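Local coordinates for protein endonuclease V (Bacillus subtilis, PDB 3GA2) that probably repairs deaminated DNA as a magnesium-dependent endonuclease, cutting at the second phosphodiester bond 3' to a deoxyinosine, at residues Lys25-Leu30 with Ala132-Gly137; Tyr165-Ile170 with Tyr175-Arg180; Pro139-Ala144 with Asp199-Ile204. The protein carries 1 engineered substitution. All coordinates share one frame; numbering follows the deposited sequence.

Overall arrangement
The three contacts are spread over one half of a mixed beta sheet and the helices that cover it. Interactions 1 and 3 touch where Ala-133 CB of helix 128-136 meets Thr-140 OG1 of strand 140-144 at 3.4 Å, and their centres are 14 Å apart. Interactions 2 and 3 meet through Tyr-202, whose CE2 lies 3.4 Å from Leu-179 CD1; here the centres are 12 Å apart, and the hairpin of interaction 2 falls within the loop that interaction 3 closes. Interactions 1 and 2 do not touch, their nearest atoms being about 7 Å apart. Interaction 3 approaches the predicted magnesium site, with the side chain of Ile-141 about 11 Å from that of Asp-116.

Interaction 1: Lys25-Leu30 with Ala132-Gly137; sequences KNRINL and AAFFLG
Phe-134 reaches out from its helix to the backbone and side chains of Arg-27 and Ile-28, and accounts for 88 of the 149 Å² buried between the segments. With chi1 at -62°, CG stands anti to the carbonyl carbon, and the bond from CA to CB already points at segment 25-30. Beyond CB and CG, ring atom CD2 sits over one face of the Arg-27 guanidinium, too loosely for a stack. At CE2 the contact tightens: Arg-27 CB is 3.6 Å away, approaching obliquely, and the Arg-27 carbonyl O lies at the same 3.6 Å from CE2. The far atom, CZ, meets Arg-27 C at 4.1 Å, with that carbon in the ring plane, and Ile-28 CG1 at 4.2 Å, again at the ring edge. Ile-28 and Phe-134 cross at about a right angle. The partner segment is an irregular loop that follows helix 14-25 and starts with a type I beta turn from Lys-25 to Ile-28, closed by a weak Ile-28 N to Lys-25 O bond of 3.4 Å. Helix 128-136, in this member of the RNase H clan, uses Ala-132 and Leu-136 against strand 113-116, while Phe-134 faces the loop and also touches Val-6, Met-126 and Tyr-195. On the loop side, the Arg-27 chain bends at chi3 (55°), which brings its guanidinium back beside the ring. No hydrogen bond links the two segments. The helix ends two residues after Phe-134, at Leu-136: Gly-137 N still bonds to Ala-133 O at 2.7 Å, and Gly-137 itself then takes a positive phi of 63°.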
loop_
_atom_site.group_PDB
_atom_site.type_symbol
_atom_site.label_atom_id
_atom_site.label_comp_id
_atom_site.label_asym_id
_atom_site.label_seq_id
_atom_site.Cartn_x
_atom_site.Cartn_y
_atom_site.Cartn_z
ATOM N N LYS A 25 15.189 0.311 6.241
ATOM C CA LYS A 25 14.723 -0.852 6.983
ATOM C C LYS A 25 15.085 -0.763 8.460
ATOM O O LYS A 25 14.349 -1.247 9.315
ATOM C CB LYS A 25 15.307 -2.133 6.383
ATOM C CG LYS A 25 14.760 -3.403 7.001
ATOM C CD LYS A 25 15.165 -4.644 6.219
ATOM C CE LYS A 25 16.658 -4.878 6.247
ATOM N NZ LYS A 25 17.010 -6.161 5.581
ATOM N N ASN A 26 16.216 -0.143 8.765
ATOM C CA ASN A 26 16.631 -0.018 10.150
ATOM C C ASN A 26 15.899 1.124 10.841
ATOM O O ASN A 26 16.100 1.375 12.028
ATOM C CB ASN A 26 18.146 0.185 10.231
ATOM C CG ASN A 26 18.916 -1.030 9.750
ATOM O OD1 ASN A 26 18.702 -2.145 10.232
ATOM N ND2 ASN A 26 19.817 -0.824 8.797
ATOM N N ARG A 27 15.038 1.807 10.093
ATOM C CA ARG A 27 14.268 2.924 10.632
ATOM C C ARG A 27 12.782 2.574 10.754
ATOM O O ARG A 27 11.943 3.451 10.954
ATOM C CB ARG A 27 14.446 4.161 9.745
ATOM C CG ARG A 27 15.871 4.705 9.719
ATOM C CD ARG A 27 16.019 5.846 8.719
ATOM N NE ARG A 27 15.060 6.922 8.970
ATOM C CZ ARG A 27 14.938 8.013 8.218
ATOM N NH1 ARG A 27 15.715 8.189 7.157
ATOM N NH2 ARG A 27 14.027 8.927 8.524
ATOM N N ILE A 28 12.465 1.290 10.631
ATOM C CA ILE A 28 11.086 0.838 10.737
ATOM C C ILE A 28 10.648 0.795 12.193
ATOM O O ILE A 28 11.367 0.287 13.054
ATOM C CB ILE A 28 10.911 -0.564 10.118
ATOM C CG1 ILE A 28 11.148 -0.476 8.610
ATOM C CG2 ILE A 28 9.524 -1.115 10.442
ATOM C CD1 ILE A 28 11.193 -1.800 7.900
ATOM N N ASN A 29 9.468 1.337 12.464
ATOM C CA ASN A 29 8.939 1.353 13.814
ATOM C C ASN A 29 7.477 0.947 13.835
ATOM O O ASN A 29 6.605 1.713 13.428
ATOM C CB ASN A 29 9.095 2.742 14.432
ATOM C CG ASN A 29 8.373 2.863 15.752
ATOM O OD1 ASN A 29 8.445 1.970 16.590
ATOM N ND2 ASN A 29 7.670 3.967 15.946
ATOM N N LEU A 30 7.218 -0.259 14.328
ATOM C CA LEU A 30 5.864 -0.796 14.404
ATOM C C LEU A 30 5.291 -0.772 15.812
ATOM O O LEU A 30 4.423 -1.577 16.142
ATOM C CB LEU A 30 5.852 -2.230 13.875
ATOM C CG LEU A 30 5.767 -2.462 12.358
ATOM C CD1 LEU A 30 6.325 -1.295 11.579
ATOM C CD2 LEU A 30 6.470 -3.756 12.023
ATOM N N ALA A 132 6.893 3.854 1.298
ATOM C CA ALA A 132 6.192 5.123 1.125
ATOM C C ALA A 132 6.000 5.864 2.448
ATOM O O ALA A 132 5.967 7.094 2.479
ATOM C CB ALA A 132 4.835 4.884 0.465
ATOM N N ALA A 133 5.879 5.117 3.540
ATOM C CA ALA A 133 5.669 5.727 4.849
ATOM C C ALA A 133 6.719 6.774 5.194
ATOM O O ALA A 133 6.390 7.827 5.737
ATOM C CB ALA A 133 5.633 4.660 5.923
ATOM N N PHE A 134 7.980 6.494 4.884
ATOM C CA PHE A 134 9.031 7.452 5.197
ATOM C C PHE A 134 8.788 8.789 4.510
ATOM O O PHE A 134 8.964 9.842 5.119
ATOM C CB PHE A 134 10.402 6.901 4.809
ATOM C CG PHE A 134 10.777 5.652 5.545
ATOM C CD1 PHE A 134 10.592 4.404 4.962
ATOM C CD2 PHE A 134 11.296 5.721 6.828
ATOM C CE1 PHE A 134 10.919 3.235 5.650
ATOM C CE2 PHE A 134 11.628 4.560 7.528
ATOM C CZ PHE A 134 11.437 3.316 6.936
ATOM N N PHE A 135 8.374 8.758 3.248
ATOM C CA PHE A 135 8.112 9.997 2.531
ATOM C C PHE A 135 6.876 10.719 3.064
ATOM O O PHE A 135 6.884 11.938 3.235
ATOM C CB PHE A 135 7.914 9.739 1.040
ATOM C CG PHE A 135 9.171 9.393 0.303
ATOM C CD1 PHE A 135 9.651 8.089 0.287
ATOM C CD2 PHE A 135 9.852 10.369 -0.421
ATOM C CE1 PHE A 135 10.792 7.752 -0.446
ATOM C CE2 PHE A 135 10.993 10.049 -1.158
ATOM C CZ PHE A 135 11.463 8.734 -1.171
ATOM N N LEU A 136 5.817 9.958 3.323
ATOM C CA LEU A 136 4.561 10.520 3.813
ATOM C C LEU A 136 4.604 10.965 5.271
ATOM O O LEU A 136 3.838 11.837 5.680
ATOM C CB LEU A 136 3.426 9.506 3.635
ATOM C CG LEU A 136 3.162 8.942 2.237
ATOM C CD1 LEU A 136 2.049 7.890 2.302
ATOM C CD2 LEU A 136 2.765 10.070 1.289
ATOM N N GLY A 137 5.492 10.366 6.058
ATOM C CA GLY A 137 5.578 10.722 7.467
ATOM C C GLY A 137 4.283 10.376 8.198
ATOM O O GLY A 137 3.950 10.967 9.224
#

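Interaction 2: Tyr165-Ile170 with Tyr175-Arg180; sequences YTDIII and YGRALR
Asp-167 and Arg-177 face each other at a non-hydrogen-bonded antiparallel pair and form a salt bridge, Arg-177 NE donating to Asp-167 OD1 at 2.8 Å. The bond is bent (144° at the hydrogen), with the acceptor tilted from the guanidinium plane. The other carboxylate oxygen is served by a water, which donates to Asp-167 OD2 and accepts from Arg-177 NH2, so both groups are held twice. One guanidinium face lies on the Tyr-165 ring, planes 18° apart and centres 4.1 Å apart, an off-centre cation-pi stack. An extended chain from CG to NE carries the charged group that far, and Tyr-202 of helix 198-207 also touches Arg-177. Strands 165-170 and 173-179 form a beta hairpin, strand 165-170 being one of the sheet's two edge strands within this chain. The Thr-166/Ala-178 pair is regular: Thr-166 N and O bond to Ala-178 O and N, the latter pair at 2.9 Å. Further on, Tyr-175 and Gly-176 together face Ile-168, as in a classic beta bulge: Ile-168 N donates to Gly-176 O at 2.8 Å, almost straight (175°), while Ile-168 O accepts from Tyr-175 N at 2.9 Å. Thr-166 OG1 is satisfied outside the hairpin by Val-156 O; across it, OG1 makes a van der Waals contact with Ala-178 CB at 3.4 Å. Toward the turn, Ile-170 CD1 sits over the centre of the Tyr-175 ring, 3.9 Å from its centroid, as a CH-pi contact.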
loop_
_atom_site.group_PDB
_atom_site.type_symbol
_atom_site.label_atom_id
_atom_site.label_comp_id
_atom_site.label_asym_id
_atom_site.label_seq_id
_atom_site.Cartn_x
_atom_site.Cartn_y
_atom_site.Cartn_z
ATOM N N TYR A 165 -8.217 -14.645 10.712
ATOM C CA TYR A 165 -6.869 -14.440 10.207
ATOM C C TYR A 165 -5.882 -15.456 10.750
ATOM O O TYR A 165 -6.178 -16.192 11.685
ATOM C CB TYR A 165 -6.399 -13.028 10.578
ATOM C CG TYR A 165 -6.162 -12.837 12.060
ATOM C CD1 TYR A 165 -4.939 -13.169 12.627
ATOM C CD2 TYR A 165 -7.162 -12.343 12.896
ATOM C CE1 TYR A 165 -4.708 -13.017 13.983
ATOM C CE2 TYR A 165 -6.943 -12.185 14.268
ATOM C CZ TYR A 165 -5.709 -12.524 14.800
ATOM O OH TYR A 165 -5.450 -12.373 16.142
ATOM N N THR A 166 -4.705 -15.496 10.136
ATOM C CA THR A 166 -3.638 -16.378 10.570
ATOM C C THR A 166 -2.372 -15.560 10.406
ATOM O O THR A 166 -2.264 -14.768 9.472
ATOM C CB THR A 166 -3.527 -17.653 9.695
ATOM O OG1 THR A 166 -3.213 -17.280 8.347
ATOM C CG2 THR A 166 -4.834 -18.437 9.721
ATOM N N ASP A 167 -1.425 -15.733 11.319
ATOM C CA ASP A 167 -0.176 -14.992 11.240
ATOM C C ASP A 167 0.771 -15.685 10.278
ATOM O O ASP A 167 0.906 -16.907 10.301
ATOM C CB ASP A 167 0.512 -14.903 12.608
ATOM C CG ASP A 167 -0.214 -13.996 13.573
ATOM O OD1 ASP A 167 -0.879 -13.046 13.115
ATOM O OD2 ASP A 167 -0.103 -14.218 14.796
ATOM N N ILE A 168 1.414 -14.897 9.428
ATOM C CA ILE A 168 2.377 -15.433 8.483
ATOM C C ILE A 168 3.707 -15.266 9.198
ATOM O O ILE A 168 4.192 -14.150 9.357
ATOM C CB ILE A 168 2.375 -14.620 7.193
ATOM C CG1 ILE A 168 0.979 -14.660 6.576
ATOM C CG2 ILE A 168 3.424 -15.167 6.224
ATOM C CD1 ILE A 168 0.755 -13.622 5.494
ATOM N N ILE A 169 4.280 -16.377 9.648
ATOM C CA ILE A 169 5.531 -16.330 10.383
ATOM C C ILE A 169 6.696 -16.928 9.602
ATOM O O ILE A 169 6.584 -18.004 9.013
ATOM C CB ILE A 169 5.375 -17.040 11.747
ATOM C CG1 ILE A 169 4.132 -16.496 12.469
ATOM C CG2 ILE A 169 6.614 -16.801 12.606
ATOM C CD1 ILE A 169 3.885 -17.088 13.848
ATOM N N ILE A 170 7.814 -16.206 9.596
ATOM C CA ILE A 170 9.024 -16.619 8.894
ATOM C C ILE A 170 10.200 -16.379 9.836
ATOM O O ILE A 170 10.376 -15.273 10.345
ATOM C CB ILE A 170 9.201 -15.788 7.602
ATOM C CG1 ILE A 170 7.972 -15.974 6.705
ATOM C CG2 ILE A 170 10.448 -16.216 6.856
ATOM C CD1 ILE A 170 7.982 -15.112 5.485
ATOM N N TYR A 175 5.498 -11.564 9.800
ATOM C CA TYR A 175 5.597 -10.641 8.670
ATOM C C TYR A 175 4.272 -9.953 8.376
ATOM O O TYR A 175 4.247 -8.817 7.902
ATOM C CB TYR A 175 6.069 -11.365 7.405
ATOM C CG TYR A 175 7.568 -11.549 7.311
ATOM C CD1 TYR A 175 8.259 -11.201 6.145
ATOM C CD2 TYR A 175 8.296 -12.080 8.373
ATOM C CE1 TYR A 175 9.639 -11.376 6.037
ATOM C CE2 TYR A 175 9.677 -12.261 8.278
ATOM C CZ TYR A 175 10.340 -11.906 7.114
ATOM O OH TYR A 175 11.702 -12.057 7.036
ATOM N N GLY A 176 3.174 -10.649 8.656
ATOM C CA GLY A 176 1.853 -10.103 8.409
ATOM C C GLY A 176 0.777 -11.151 8.664
ATOM O O GLY A 176 1.025 -12.136 9.357
ATOM N N ARG A 177 -0.413 -10.948 8.112
ATOM C CA ARG A 177 -1.506 -11.895 8.305
ATOM C C ARG A 177 -2.281 -12.213 7.025
ATOM O O ARG A 177 -2.352 -11.394 6.108
ATOM C CB ARG A 177 -2.495 -11.353 9.352
ATOM C CG ARG A 177 -1.945 -11.281 10.773
ATOM C CD ARG A 177 -2.907 -10.599 11.745
ATOM N NE ARG A 177 -2.409 -10.656 13.119
ATOM C CZ ARG A 177 -2.946 -9.999 14.144
ATOM N NH1 ARG A 177 -4.009 -9.223 13.955
ATOM N NH2 ARG A 177 -2.426 -10.120 15.358
ATOM N N ALA A 178 -2.844 -13.416 6.966
ATOM C CA ALA A 178 -3.674 -13.813 5.835
ATOM C C ALA A 178 -5.024 -13.495 6.454
ATOM O O ALA A 178 -5.391 -14.070 7.480
ATOM C CB ALA A 178 -3.540 -15.302 5.560
ATOM N N LEU A 179 -5.747 -12.565 5.845
ATOM C CA LEU A 179 -7.018 -12.119 6.396
ATOM C C LEU A 179 -8.234 -12.288 5.505
ATOM O O LEU A 179 -8.240 -11.863 4.349
ATOM C CB LEU A 179 -6.892 -10.643 6.794
ATOM C CG LEU A 179 -8.119 -9.930 7.369
ATOM C CD1 LEU A 179 -8.488 -10.543 8.705
ATOM C CD2 LEU A 179 -7.824 -8.446 7.516
ATOM N N ARG A 180 -9.267 -12.899 6.078
ATOM C CA ARG A 180 -10.529 -13.127 5.394
ATOM C C ARG A 180 -11.372 -11.872 5.588
ATOM O O ARG A 180 -11.986 -11.691 6.637
ATOM C CB ARG A 180 -11.261 -14.319 6.018
ATOM C CG ARG A 180 -12.498 -14.760 5.252
ATOM C CD ARG A 180 -12.122 -15.594 4.036
ATOM N NE ARG A 180 -11.510 -16.858 4.430
ATOM C CZ ARG A 180 -11.079 -17.787 3.581
ATOM N NH1 ARG A 180 -11.187 -17.602 2.272
ATOM N NH2 ARG A 180 -10.541 -18.906 4.048
HETATM O O HOH W 1 -0.606 -12.167 16.714
#

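Interaction 3: Pro139-Ala144 with Asp199-Ile204; sequences PTIGIA and DSSYQI
Ile-141 carries this contact, meeting Ser-201 and Ile-204 of the helix that covers one face of the central sheet. The setting is the ribonuclease H-like fold expected of an RNase H clan member: strand 140-144 lies between strand 113-116, parallel to it, and antiparallel strand 188-194, and helix 198-207 packs on one side. Thr-140 points away from that helix and meets helix 128-136, so the two helices are on different faces of the strand. Ile-141 has its CB directed at the helix. Its CG1 stands anti to the carbonyl carbon (chi1 -63°), and with chi2 also extended the CD1 methyl enters the angle between Ser-201 and Ile-204, one turn apart. There CD1 lies 3.9 Å from Ser-201 CA and 4.0 Å from Ile-204 CB. The second branch, CG2, touches Ser-201 CB at 4.2 Å. Cutting Ile-141 back to an alanine removes CG1, CG2 and CD1, and would probably open a gap between strand and helix, leaving Ile-204 without its partner on this strand. The small Ser-201 side chain is consistent with the close approach of the backbones, the CA atoms of Ile-141 and Ser-201 being 6.1 Å apart. No hydrogen bond crosses between the segments, and 143 Å² is buried in all. The serine hydroxyl is nonetheless satisfied by the carbonyl O of Asp-197, the residue just before the helix. Thus held, Ser-201 OG presents itself to the strand as a van der Waals neighbour, 3.8 Å from Ile-141 CG1.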
loop_
_atom_site.group_PDB
_atom_site.type_symbol
_atom_site.label_atom_id
_atom_site.label_comp_id
_atom_site.label_asym_id
_atom_site.label_seq_id
_atom_site.Cartn_x
_atom_site.Cartn_y
_atom_site.Cartn_z
ATOM N N PRO A 139 1.353 7.001 9.296
ATOM C CA PRO A 139 1.223 5.552 9.459
ATOM C C PRO A 139 0.677 4.980 8.143
ATOM O O PRO A 139 -0.193 5.588 7.510
ATOM C CB PRO A 139 0.199 5.423 10.583
ATOM C CG PRO A 139 0.429 6.662 11.404
ATOM C CD PRO A 139 0.625 7.725 10.353
ATOM N N THR A 140 1.186 3.827 7.727
ATOM C CA THR A 140 0.715 3.199 6.503
ATOM C C THR A 140 0.398 1.731 6.768
ATOM O O THR A 140 0.909 1.132 7.722
ATOM C CB THR A 140 1.750 3.289 5.349
ATOM O OG1 THR A 140 2.959 2.618 5.728
ATOM C CG2 THR A 140 2.061 4.750 5.017
ATOM N N ILE A 141 -0.450 1.162 5.917
ATOM C CA ILE A 141 -0.866 -0.230 6.030
ATOM C C ILE A 141 -0.794 -0.887 4.663
ATOM O O ILE A 141 -1.125 -0.271 3.649
ATOM C CB ILE A 141 -2.320 -0.344 6.555
ATOM C CG1 ILE A 141 -2.418 0.239 7.969
ATOM C CG2 ILE A 141 -2.765 -1.816 6.559
ATOM C CD1 ILE A 141 -3.859 0.411 8.467
ATOM N N GLY A 142 -0.355 -2.139 4.641
ATOM C CA GLY A 142 -0.256 -2.867 3.394
ATOM C C GLY A 142 -1.416 -3.830 3.226
ATOM O O GLY A 142 -1.703 -4.630 4.113
ATOM N N ILE A 143 -2.090 -3.740 2.084
ATOM C CA ILE A 143 -3.225 -4.607 1.763
ATOM C C ILE A 143 -2.906 -5.256 0.402
ATOM O O ILE A 143 -3.126 -4.644 -0.646
ATOM C CB ILE A 143 -4.537 -3.796 1.617
ATOM C CG1 ILE A 143 -4.861 -3.049 2.916
ATOM C CG2 ILE A 143 -5.680 -4.732 1.241
ATOM C CD1 ILE A 143 -5.208 -3.960 4.097
ATOM N N ALA A 144 -2.389 -6.480 0.420
ATOM C CA ALA A 144 -2.034 -7.181 -0.819
ATOM C C ALA A 144 -3.100 -8.193 -1.280
ATOM O O ALA A 144 -3.653 -8.933 -0.468
ATOM C CB ALA A 144 -0.680 -7.883 -0.645
ATOM N N ASP A 199 -1.837 -5.090 15.290
ATOM C CA ASP A 199 -3.168 -5.047 15.865
ATOM C C ASP A 199 -3.977 -3.890 15.304
ATOM O O ASP A 199 -5.130 -4.057 14.915
ATOM C CB ASP A 199 -3.083 -4.901 17.378
ATOM C CG ASP A 199 -4.293 -5.449 18.068
ATOM O OD1 ASP A 199 -4.440 -6.690 18.084
ATOM O OD2 ASP A 199 -5.101 -4.654 18.592
ATOM N N SER A 200 -3.367 -2.708 15.269
ATOM C CA SER A 200 -4.052 -1.530 14.764
ATOM C C SER A 200 -4.274 -1.654 13.264
ATOM O O SER A 200 -5.316 -1.257 12.759
ATOM C CB SER A 200 -3.244 -0.268 15.074
ATOM O OG SER A 200 -3.006 -0.145 16.474
ATOM N N SER A 201 -3.294 -2.199 12.548
ATOM C CA SER A 201 -3.433 -2.366 11.109
ATOM C C SER A 201 -4.642 -3.240 10.842
ATOM O O SER A 201 -5.424 -2.985 9.927
ATOM C CB SER A 201 -2.184 -3.023 10.522
ATOM O OG SER A 201 -1.076 -2.151 10.597
ATOM N N TYR A 202 -4.778 -4.280 11.655
ATOM C CA TYR A 202 -5.887 -5.215 11.544
ATOM C C TYR A 202 -7.227 -4.569 11.884
ATOM O O TYR A 202 -8.206 -4.748 11.161
ATOM C CB TYR A 202 -5.645 -6.420 12.460
ATOM C CG TYR A 202 -6.853 -7.315 12.627
ATOM C CD1 TYR A 202 -7.703 -7.167 13.724
ATOM C CD2 TYR A 202 -7.156 -8.296 11.686
ATOM C CE1 TYR A 202 -8.825 -7.973 13.883
ATOM C CE2 TYR A 202 -8.279 -9.112 11.834
ATOM C CZ TYR A 202 -9.107 -8.945 12.934
ATOM O OH TYR A 202 -10.208 -9.761 13.099
ATOM N N GLN A 203 -7.268 -3.820 12.980
ATOM C CA GLN A 203 -8.504 -3.164 13.410
ATOM C C GLN A 203 -8.979 -2.104 12.431
ATOM O O GLN A 203 -10.176 -1.993 12.156
ATOM C CB GLN A 203 -8.321 -2.522 14.785
ATOM C CG GLN A 203 -8.142 -3.497 15.938
ATOM C CD GLN A 203 -9.262 -4.518 16.032
ATOM O OE1 GLN A 203 -10.434 -4.196 15.832
ATOM N NE2 GLN A 203 -8.905 -5.757 16.356
ATOM N N ILE A 204 -8.047 -1.306 11.921
ATOM C CA ILE A 204 -8.401 -0.268 10.964
ATOM C C ILE A 204 -8.898 -0.908 9.669
ATOM O O ILE A 204 -9.884 -0.456 9.087
ATOM C CB ILE A 204 -7.193 0.648 10.650
ATOM C CG1 ILE A 204 -6.811 1.454 11.897
ATOM C CG2 ILE A 204 -7.535 1.586 9.497
ATOM C CD1 ILE A 204 -5.608 2.368 11.702
#